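Plasmin and fibronectin-binding protein A (PDB 4MR0) acts as a pneumococcal surface adhesin and invasin that binds human fibronectin, plasmin, plasminogen and serum albumin. Local coordinates at residues S117-D120 / Y121-G125. Residues are numbered along the deposited sequence; the frame is centred on the assembly and turned at random.
Sequences SVKD and YGAVG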
# COMPACT_ATOMS: atom_id res chain seq x y z
N SER A 117 -2.22 -28.54 17.65
CA SER A 117 -1.52 -28.71 16.39
C SER A 117 -2.56 -29.03 15.33
O SER A 117 -3.50 -29.78 15.59
CB SER A 117 -0.51 -29.85 16.47
OG SER A 117 0.01 -30.16 15.19
N VAL A 118 -2.42 -28.46 14.14
CA VAL A 118 -3.38 -28.74 13.08
C VAL A 118 -3.30 -30.22 12.69
O VAL A 118 -4.20 -30.75 12.05
CB VAL A 118 -3.12 -27.88 11.83
CG1 VAL A 118 -3.48 -26.42 12.13
CG2 VAL A 118 -1.66 -27.99 11.41
N LYS A 119 -2.20 -30.88 13.08
CA LYS A 119 -2.01 -32.30 12.78
C LYS A 119 -2.98 -33.12 13.63
O LYS A 119 -3.38 -34.22 13.26
CB LYS A 119 -0.57 -32.72 13.08
CG LYS A 119 0.49 -31.89 12.37
CD LYS A 119 0.36 -31.99 10.85
CE LYS A 119 1.24 -33.09 10.28
NZ LYS A 119 2.68 -32.72 10.30
N ASP A 120 -3.34 -32.56 14.78
CA ASP A 120 -4.26 -33.21 15.70
C ASP A 120 -5.61 -33.46 15.05
O ASP A 120 -6.38 -34.32 15.50
CB ASP A 120 -4.48 -32.34 16.94
CG ASP A 120 -3.26 -32.28 17.84
OD1 ASP A 120 -2.14 -32.57 17.35
OD2 ASP A 120 -3.42 -31.93 19.03
N TYR A 121 -5.90 -32.73 13.98
CA TYR A 121 -7.17 -32.87 13.31
C TYR A 121 -7.11 -33.47 11.91
O TYR A 121 -8.06 -33.36 11.14
CB TYR A 121 -7.89 -31.51 13.27
CG TYR A 121 -8.01 -30.90 14.65
CD1 TYR A 121 -6.94 -30.22 15.23
CD2 TYR A 121 -9.19 -31.04 15.40
CE1 TYR A 121 -7.03 -29.69 16.51
CE2 TYR A 121 -9.29 -30.52 16.68
CZ TYR A 121 -8.21 -29.85 17.23
OH TYR A 121 -8.29 -29.33 18.50
N GLY A 122 -5.99 -34.10 11.59
CA GLY A 122 -5.87 -34.74 10.29
C GLY A 122 -5.05 -34.03 9.23
O GLY A 122 -4.94 -34.52 8.11
N ALA A 123 -4.49 -32.87 9.56
CA ALA A 123 -3.68 -32.15 8.58
C ALA A 123 -2.49 -33.05 8.27
O ALA A 123 -1.85 -33.56 9.19
CB ALA A 123 -3.21 -30.83 9.17
N VAL A 124 -2.18 -33.24 6.99
CA VAL A 124 -1.06 -34.09 6.60
C VAL A 124 0.20 -33.26 6.37
O VAL A 124 1.30 -33.70 6.70
CB VAL A 124 -1.39 -34.88 5.32
CG1 VAL A 124 -0.21 -35.77 4.93
CG2 VAL A 124 -2.64 -35.74 5.56
N GLY A 125 0.04 -32.07 5.80
CA GLY A 125 1.17 -31.20 5.55
C GLY A 125 2.11 -31.65 4.46
O GLY A 125 3.31 -31.37 4.51
O HOH W 1 4.07 -32.09 7.93
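Val-118 and Ala-123 meet across a short 3-10 turn at the N-terminal end of the parallel beta-helix, where the chain leaves strand 116-117 on its way to helix 132-143. An ST turn leads in: Ser-117 OG accepts from Lys-119 N at 3.1 Å, and Asp-120 N bonds Ser-117 O. Val-118 O is gripped from opposite faces of its plane: Tyr-121 N sits well above one face at 3.2 Å, and Ala-123 N comes in from the other, closer to the plane, at 3.3 Å. One step on, Gly-122 N bonds Lys-119 O almost straight (168°). Gly-122 has phi 103°, where a CB would jam against Tyr-121 O. Ala-123 CB is tucked 3.0 Å from Val-118 O and 3.9 Å from Val-118 CG2, a small apolar contact covered by Tyr-158 of strand 156-160. The Tyr-121 ring presents its CD1–CE1 edge to Ser-117 O, with CD1 3.5 Å from that oxygen; helix 132-143 packs against it through Ala-138 and Ala-141. Lys-119 starts with CG beside its backbone N, then kinks (chi2 -61°), laying CD 3.2 Å from Ala-123 O. Lys-119 NZ donates to a water at 2.8 Å, which makes a weak bond to Val-124 O.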